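Local coordinates for D-isomer specific 2-hydroxyacid dehydrogenase family protein (Aeromonas salmonicida subsp. salmonicida, PDB 3HG7) that probably acts as an NAD-dependent oxidoreductase on D-2-hydroxyacids, at residues 231-236 / 256-261; 251-256 / 273-278. The protein carries 1 engineered substitution. All coordinates share one frame; numbering follows the deposited sequence.

Contact 1: residues 231-236 / 256-261; sequences RGNAIN and VFEQEP
G232 presses its CA against the carbonyl carbon of F257, with G232 CA to F257 C at 3.4 Å, and the place a side chain would take there is filled by the peptide joining F257 to E258. The two backbones can therefore run with G232 CA and F257 CA 3.7 Å apart. Beside this point V256 turns CG2 to the R231–G232 peptide, where V256 CG2 lies 3.5 Å from R231 C. A water bridges the loops, accepting from G232 N at 2.6 Å and donating to F257 O at 3.2 Å. Both loops leave the C-terminal ends of neighbouring parallel strands, 225-228 and 251-254, of the Rossmann-type NAD-binding domain. Farther out, E258 bends at chi2 (133°) and E258 OE2 comes 3.3 Å from I235 O, two acceptors with no bond between them; H210 supplies OE2 with a weak hydrogen bond, while E237 accepts from E258 N. Within the loop, E260 reaches with OE1 to the N–H of F257, E260 OE1 to F257 N being 2.9 Å (N–H...O 148°), and its OE2 bonds H279, a pairing consistent with the Glu–His pair of this family's active site. The guanidinium of R231 is held by a salt bridge from NH1 to D79.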
ATOM      1  N   ARG A 231      -1.061  -2.522  -6.185  1.00 26.76           N
ATOM      2  CA  ARG A 231      -1.059  -3.993  -6.158  1.00 28.29           C
ATOM      3  C   ARG A 231      -0.232  -4.495  -7.323  1.00 28.23           C
ATOM      4  O   ARG A 231      -0.178  -3.843  -8.365  1.00 28.53           O
ATOM      5  CB  ARG A 231      -2.483  -4.581  -6.240  1.00 30.36           C
ATOM      6  CG  ARG A 231      -3.567  -3.884  -5.395  1.00 51.29           C
ATOM      7  CD  ARG A 231      -3.481  -4.195  -3.884  1.00 33.38           C
ATOM      8  NE  ARG A 231      -3.411  -5.628  -3.582  1.00 51.87           N
ATOM      9  CZ  ARG A 231      -4.440  -6.477  -3.640  1.00 35.48           C
ATOM     10  NH1 ARG A 231      -5.654  -6.063  -4.008  1.00 52.09           N
ATOM     11  NH2 ARG A 231      -4.255  -7.759  -3.335  1.00 52.11           N
ATOM     12  N   GLY A 232       0.388  -5.660  -7.162  1.00 28.54           N
ATOM     13  CA  GLY A 232       1.204  -6.249  -8.215  1.00 29.98           C
ATOM     14  C   GLY A 232       0.520  -6.241  -9.570  1.00 31.06           C
ATOM     15  O   GLY A 232       1.176  -6.160 -10.611  1.00 30.69           O
ATOM     16  N   ASN A 233      -0.808  -6.316  -9.526  1.00 32.63           N
ATOM     17  CA  ASN A 233      -1.691  -6.409 -10.692  1.00 33.94           C
ATOM     18  C   ASN A 233      -1.624  -5.324 -11.753  1.00 33.45           C
ATOM     19  O   ASN A 233      -2.029  -5.557 -12.908  1.00 33.51           O
ATOM     20  CB  ASN A 233      -3.143  -6.516 -10.214  1.00 35.43           C
ATOM     21  CG  ASN A 233      -3.578  -7.935 -10.041  1.00 43.45           C
ATOM     22  OD1 ASN A 233      -4.702  -8.209  -9.602  1.00 37.09           O
ATOM     23  ND2 ASN A 233      -2.691  -8.869 -10.393  1.00 36.75           N
ATOM     24  N   ALA A 234      -1.163  -4.140 -11.360  1.00 32.72           N
ATOM     25  CA  ALA A 234      -1.099  -3.003 -12.258  1.00 32.04           C
ATOM     26  C   ALA A 234      -0.102  -3.254 -13.382  1.00 31.91           C
ATOM     27  O   ALA A 234      -0.194  -2.649 -14.458  1.00 31.72           O
ATOM     28  CB  ALA A 234      -0.739  -1.749 -11.494  1.00 32.00           C
ATOM     29  N   ILE A 235       0.827  -4.172 -13.140  1.00 31.80           N
ATOM     30  CA  ILE A 235       1.970  -4.352 -14.019  1.00 32.12           C
ATOM     31  C   ILE A 235       2.096  -5.793 -14.487  1.00 32.55           C
ATOM     32  O   ILE A 235       2.114  -6.715 -13.679  1.00 32.23           O
ATOM     33  CB  ILE A 235       3.304  -3.923 -13.314  1.00 31.29           C
ATOM     34  CG1 ILE A 235       3.292  -2.422 -12.994  1.00 35.32           C
ATOM     35  CG2 ILE A 235       4.526  -4.279 -14.166  1.00 34.98           C
ATOM     36  CD1 ILE A 235       4.372  -1.978 -12.007  1.00 31.39           C
ATOM     37  N   ASN A 236       2.187  -5.979 -15.801  1.00 33.90           N
ATOM     38  CA  ASN A 236       2.617  -7.264 -16.327  1.00 34.89           C
ATOM     39  C   ASN A 236       4.120  -7.311 -16.189  1.00 34.82           C
ATOM     40  O   ASN A 236       4.840  -6.548 -16.845  1.00 34.55           O
ATOM     41  CB  ASN A 236       2.191  -7.482 -17.783  1.00 35.45           C
ATOM     42  CG  ASN A 236       2.805  -8.742 -18.384  1.00 35.28           C
ATOM     43  OD1 ASN A 236       3.995  -8.779 -18.682  1.00 35.65           O
ATOM     44  ND2 ASN A 236       1.993  -9.777 -18.561  1.00 36.05           N
ATOM     45  N   VAL A 256       5.227  -3.968  -4.462  1.00 18.93           N
ATOM     46  CA  VAL A 256       4.158  -4.991  -4.545  1.00 20.26           C
ATOM     47  C   VAL A 256       4.297  -5.825  -5.810  1.00 22.07           C
ATOM     48  O   VAL A 256       4.881  -5.382  -6.804  1.00 21.84           O
ATOM     49  CB  VAL A 256       2.768  -4.361  -4.485  1.00 20.23           C
ATOM     50  CG1 VAL A 256       2.531  -3.756  -3.113  1.00 19.40           C
ATOM     51  CG2 VAL A 256       2.576  -3.317  -5.625  1.00 19.25           C
ATOM     52  N   PHE A 257       3.779  -7.052  -5.761  1.00 24.48           N
ATOM     53  CA  PHE A 257       4.096  -8.026  -6.791  1.00 25.42           C
ATOM     54  C   PHE A 257       2.924  -8.951  -7.066  1.00 26.77           C
ATOM     55  O   PHE A 257       2.061  -9.126  -6.202  1.00 26.04           O
ATOM     56  CB  PHE A 257       5.341  -8.810  -6.386  1.00 24.40           C
ATOM     57  CG  PHE A 257       6.536  -7.928  -6.178  1.00 21.75           C
ATOM     58  CD1 PHE A 257       7.319  -7.531  -7.272  1.00 24.63           C
ATOM     59  CD2 PHE A 257       6.842  -7.434  -4.907  1.00 24.64           C
ATOM     60  CE1 PHE A 257       8.410  -6.686  -7.093  1.00 22.04           C
ATOM     61  CE2 PHE A 257       7.917  -6.578  -4.724  1.00 20.82           C
ATOM     62  CZ  PHE A 257       8.707  -6.216  -5.820  1.00 25.11           C
ATOM     63  N   GLU A 258       2.907  -9.512  -8.276  1.00 28.75           N
ATOM     64  CA  GLU A 258       1.907 -10.523  -8.675  1.00 31.37           C
ATOM     65  C   GLU A 258       1.898 -11.707  -7.693  1.00 31.99           C
ATOM     66  O   GLU A 258       0.838 -12.273  -7.402  1.00 31.61           O
ATOM     67  CB  GLU A 258       2.195 -11.007 -10.110  1.00 32.95           C
ATOM     68  CG  GLU A 258       0.986 -11.020 -11.051  1.00 56.15           C
ATOM     69  CD  GLU A 258       1.288 -10.373 -12.415  1.00 34.97           C
ATOM     70  OE1 GLU A 258       2.244 -10.801 -13.104  1.00 56.15           O
ATOM     71  OE2 GLU A 258       0.556  -9.429 -12.791  1.00 56.29           O
ATOM     72  N   GLN A 259       3.081 -12.073  -7.193  1.00 32.92           N
ATOM     73  CA  GLN A 259       3.217 -13.097  -6.145  1.00 34.32           C
ATOM     74  C   GLN A 259       4.086 -12.581  -4.977  1.00 34.10           C
ATOM     75  O   GLN A 259       5.217 -12.142  -5.192  1.00 33.71           O
ATOM     76  CB  GLN A 259       3.821 -14.382  -6.735  1.00 35.44           C
ATOM     77  CG  GLN A 259       4.235 -15.458  -5.712  1.00 52.49           C
ATOM     78  CD  GLN A 259       3.099 -16.404  -5.310  1.00 37.09           C
ATOM     79  OE1 GLN A 259       2.464 -17.035  -6.160  1.00 52.73           O
ATOM     80  NE2 GLN A 259       2.859 -16.518  -4.002  1.00 52.61           N
ATOM     81  N   GLU A 260       3.555 -12.630  -3.757  1.00 33.95           N
ATOM     82  CA  GLU A 260       4.359 -12.324  -2.553  1.00 33.90           C
ATOM     83  C   GLU A 260       4.263 -13.346  -1.414  1.00 33.26           C
ATOM     84  O   GLU A 260       3.180 -13.878  -1.142  1.00 33.39           O
ATOM     85  CB  GLU A 260       4.123 -10.907  -2.027  1.00 34.49           C
ATOM     86  CG  GLU A 260       2.822 -10.279  -2.399  1.00 32.18           C
ATOM     87  CD  GLU A 260       2.839  -8.782  -2.176  1.00 35.18           C
ATOM     88  OE1 GLU A 260       2.976  -8.013  -3.158  1.00 31.48           O
ATOM     89  OE2 GLU A 260       2.712  -8.375  -1.006  1.00 31.03           O
ATOM     90  N   PRO A 261       5.397 -13.618  -0.741  1.00 31.88           N
ATOM     91  CA  PRO A 261       6.697 -13.019  -1.047  1.00 31.24           C
ATOM     92  C   PRO A 261       7.141 -13.306  -2.484  1.00 31.36           C
ATOM     93  O   PRO A 261       6.798 -14.359  -3.049  1.00 31.79           O
ATOM     94  CB  PRO A 261       7.651 -13.682  -0.046  1.00 31.25           C
ATOM     95  CG  PRO A 261       6.869 -14.756   0.631  1.00 36.30           C
ATOM     96  CD  PRO A 261       5.433 -14.395   0.503  1.00 31.84           C
TER
HETATM   97  O   HOH W   1       0.046  -6.967  -4.958  1.00 24.65           O

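Contact 2: residues 251-256 / 273-278; sequences MAVLDV and NLIITP
M251 lays its thioether over N273, just ahead of the neighbouring strand: M251 SD is 3.5 Å from N273 CB, and M251 CE reaches N273 O at 3.3 Å. Bends at chi2 (-90°) and chi3 carry CE onward to the tip of I275. From here the two strands run parallel, their axes 12° apart, and the pairing is tight and regular. A252 N donates to N273 O, and A252 O accepts from I275 N at 2.8 Å; L254 donates to I275 O, and T277 N closes the series at 3.1 Å from L254 O. At the far end D255, with CG anti to its backbone N (chi1 -171°), offers OD1 on its anti side to the T277 hydroxyl, the T277 OG1 to D255 OD1 distance being 2.7 Å. That buried carboxylate is further gripped by N280 N on OD1 and S281 on OD2, and Y106 also bonds T277 OG1. Packing between side chains of the two strands is looser, as in V253 CG1 to I275 CG2 at 4.3 Å, and the more open part, with the partly exposed I276 and P278 at the end, adds little to the contact. Strand 274-276 is the last of the domain's parallel sheet; strand 225-228 flanks strand 251-254 on its other side, helix 237-245 packs on the face of A252, L254 and L274, and helix 100-115 lies against M251, V253 and T277.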
ATOM      1  N   MET A 251      13.948   3.340 -14.750  1.00 22.64           N
ATOM      2  CA  MET A 251      14.052   2.560 -13.524  1.00 22.66           C
ATOM      3  C   MET A 251      12.661   2.169 -13.089  1.00 20.88           C
ATOM      4  O   MET A 251      11.686   2.854 -13.431  1.00 20.32           O
ATOM      5  CB  MET A 251      14.719   3.398 -12.423  1.00 25.14           C
ATOM      6  CG  MET A 251      16.244   3.649 -12.585  1.00 36.62           C
ATOM      7  SD  MET A 251      17.332   2.419 -11.809  1.00 29.65           S
ATOM      8  CE  MET A 251      16.236   1.827 -10.514  1.00 36.38           C
ATOM      9  N   ALA A 252      12.559   1.087 -12.315  1.00 19.59           N
ATOM     10  CA  ALA A 252      11.299   0.742 -11.661  1.00 17.16           C
ATOM     11  C   ALA A 252      11.536   0.490 -10.158  1.00 17.12           C
ATOM     12  O   ALA A 252      12.540  -0.113  -9.791  1.00 18.57           O
ATOM     13  CB  ALA A 252      10.700  -0.476 -12.291  1.00 16.88           C
ATOM     14  N   VAL A 253      10.636   0.991  -9.322  1.00 15.94           N
ATOM     15  CA  VAL A 253      10.681   0.726  -7.867  1.00 15.74           C
ATOM     16  C   VAL A 253       9.382   0.062  -7.513  1.00 15.83           C
ATOM     17  O   VAL A 253       8.322   0.689  -7.595  1.00 15.53           O
ATOM     18  CB  VAL A 253      10.816   2.042  -7.041  1.00 15.30           C
ATOM     19  CG1 VAL A 253      10.918   1.750  -5.512  1.00 16.32           C
ATOM     20  CG2 VAL A 253      12.029   2.837  -7.512  1.00 15.11           C
ATOM     21  N   LEU A 254       9.462  -1.193  -7.082  1.00 16.62           N
ATOM     22  CA  LEU A 254       8.256  -1.966  -6.856  1.00 16.27           C
ATOM     23  C   LEU A 254       8.189  -2.449  -5.430  1.00 15.58           C
ATOM     24  O   LEU A 254       9.124  -3.101  -4.967  1.00 15.68           O
ATOM     25  CB  LEU A 254       8.220  -3.189  -7.774  1.00 16.61           C
ATOM     26  CG  LEU A 254       8.315  -3.033  -9.295  1.00 25.51           C
ATOM     27  CD1 LEU A 254       7.900  -4.353  -9.907  1.00 18.00           C
ATOM     28  CD2 LEU A 254       7.447  -1.896  -9.801  1.00 18.03           C
ATOM     29  N   ASP A 255       7.094  -2.113  -4.749  1.00 15.00           N
ATOM     30  CA  ASP A 255       6.879  -2.547  -3.367  1.00 15.09           C
ATOM     31  C   ASP A 255       5.917  -3.756  -3.347  1.00 16.44           C
ATOM     32  O   ASP A 255       5.845  -4.493  -2.370  1.00 15.26           O
ATOM     33  CB  ASP A 255       6.316  -1.399  -2.522  1.00 15.19           C
ATOM     34  CG  ASP A 255       6.279  -1.727  -1.044  1.00  7.39           C
ATOM     35  OD1 ASP A 255       7.309  -2.238  -0.521  1.00 15.38           O
ATOM     36  OD2 ASP A 255       5.198  -1.535  -0.425  1.00 15.63           O
ATOM     37  N   VAL A 256       5.227  -3.968  -4.462  1.00 18.93           N
ATOM     38  CA  VAL A 256       4.158  -4.991  -4.545  1.00 20.26           C
ATOM     39  C   VAL A 256       4.297  -5.825  -5.810  1.00 22.07           C
ATOM     40  O   VAL A 256       4.881  -5.382  -6.804  1.00 21.84           O
ATOM     41  CB  VAL A 256       2.768  -4.361  -4.485  1.00 20.23           C
ATOM     42  CG1 VAL A 256       2.531  -3.756  -3.113  1.00 19.40           C
ATOM     43  CG2 VAL A 256       2.576  -3.317  -5.625  1.00 19.25           C
ATOM     44  N   ASN A 273      18.248  -2.188 -12.986  1.00 26.98           N
ATOM     45  CA  ASN A 273      17.486  -0.949 -12.823  1.00 25.17           C
ATOM     46  C   ASN A 273      16.079  -1.220 -12.298  1.00 23.22           C
ATOM     47  O   ASN A 273      15.122  -0.503 -12.598  1.00 23.28           O
ATOM     48  CB  ASN A 273      17.462  -0.143 -14.141  1.00 25.89           C
ATOM     49  CG  ASN A 273      16.974  -0.963 -15.310  1.00 31.54           C
ATOM     50  OD1 ASN A 273      16.828  -2.191 -15.213  1.00 26.66           O
ATOM     51  ND2 ASN A 273      16.718  -0.298 -16.433  1.00 26.99           N
ATOM     52  N   LEU A 274      15.974  -2.260 -11.477  1.00 22.55           N
ATOM     53  CA  LEU A 274      14.742  -2.570 -10.796  1.00 22.11           C
ATOM     54  C   LEU A 274      15.103  -2.590  -9.314  1.00 19.98           C
ATOM     55  O   LEU A 274      16.060  -3.238  -8.941  1.00 19.02           O
ATOM     56  CB  LEU A 274      14.223  -3.958 -11.207  1.00 24.19           C
ATOM     57  CG  LEU A 274      12.755  -4.302 -10.918  1.00 26.89           C
ATOM     58  CD1 LEU A 274      12.388  -5.671 -11.489  1.00 26.15           C
ATOM     59  CD2 LEU A 274      12.429  -4.303  -9.461  1.00 25.97           C
ATOM     60  N   ILE A 275      14.335  -1.878  -8.499  1.00 18.94           N
ATOM     61  CA  ILE A 275      14.546  -1.889  -7.057  1.00 18.60           C
ATOM     62  C   ILE A 275      13.341  -2.558  -6.408  1.00 17.75           C
ATOM     63  O   ILE A 275      12.191  -2.263  -6.744  1.00 18.26           O
ATOM     64  CB  ILE A 275      14.768  -0.479  -6.499  1.00 18.39           C
ATOM     65  CG1 ILE A 275      16.137   0.052  -6.971  1.00 18.31           C
ATOM     66  CG2 ILE A 275      14.576  -0.477  -4.953  1.00 17.54           C
ATOM     67  CD1 ILE A 275      16.370   1.472  -6.674  1.00 20.07           C
ATOM     68  N   ILE A 276      13.608  -3.416  -5.438  1.00 19.02           N
ATOM     69  CA  ILE A 276      12.563  -4.215  -4.807  1.00 17.06           C
ATOM     70  C   ILE A 276      12.513  -3.960  -3.309  1.00 15.51           C
ATOM     71  O   ILE A 276      13.535  -4.019  -2.640  1.00 15.90           O
ATOM     72  CB  ILE A 276      12.838  -5.712  -4.997  1.00 18.43           C
ATOM     73  CG1 ILE A 276      12.627  -6.128  -6.458  1.00 21.77           C
ATOM     74  CG2 ILE A 276      11.948  -6.550  -4.072  1.00 20.87           C
ATOM     75  CD1 ILE A 276      13.312  -7.409  -6.801  1.00 18.42           C
ATOM     76  N   THR A 277      11.323  -3.695  -2.798  1.00 15.24           N
ATOM     77  CA  THR A 277      11.116  -3.644  -1.363  1.00 14.42           C
ATOM     78  C   THR A 277      10.020  -4.643  -0.976  1.00 14.07           C
ATOM     79  O   THR A 277       9.067  -4.825  -1.733  1.00 13.85           O
ATOM     80  CB  THR A 277      10.794  -2.224  -0.884  1.00 14.50           C
ATOM     81  OG1 THR A 277       9.665  -1.684  -1.602  1.00 14.62           O
ATOM     82  CG2 THR A 277      12.016  -1.334  -1.076  1.00 13.53           C
ATOM     83  N   PRO A 278      10.127  -5.253   0.215  1.00 13.49           N
ATOM     84  CA  PRO A 278       9.201  -6.363   0.557  1.00 14.30           C
ATOM     85  C   PRO A 278       7.849  -5.913   1.103  1.00 15.11           C
ATOM     86  O   PRO A 278       7.512  -6.200   2.256  1.00 15.47           O
ATOM     87  CB  PRO A 278       9.988  -7.154   1.589  1.00 14.42           C
ATOM     88  CG  PRO A 278      10.875  -6.109   2.276  1.00 11.65           C
ATOM     89  CD  PRO A 278      11.226  -5.110   1.199  1.00 13.32           C
TER

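Contact 2 pairs two neighbouring parallel strands, the outer one the edge of the sheet, and relies on backbone hydrogen bonds, whereas contact 1 joins the loops beyond the strand ends and depends on close backbone packing and a bridging water. V256 belongs to both, since the chain leaves strand 251-254 straight into the loop of contact 1. Their side chains also meet directly: I235 CD1 lies 3.8 Å from L254 CD2, and the F257 ring rests on T277 and I276, with F257 CZ 3.7 Å from I276 CG2. Each mixes buried and exposed parts, but the acids differ: D255 is buried and held by several donors, whereas E258 is exposed and its OE2 has a weak hydrogen bond from H210.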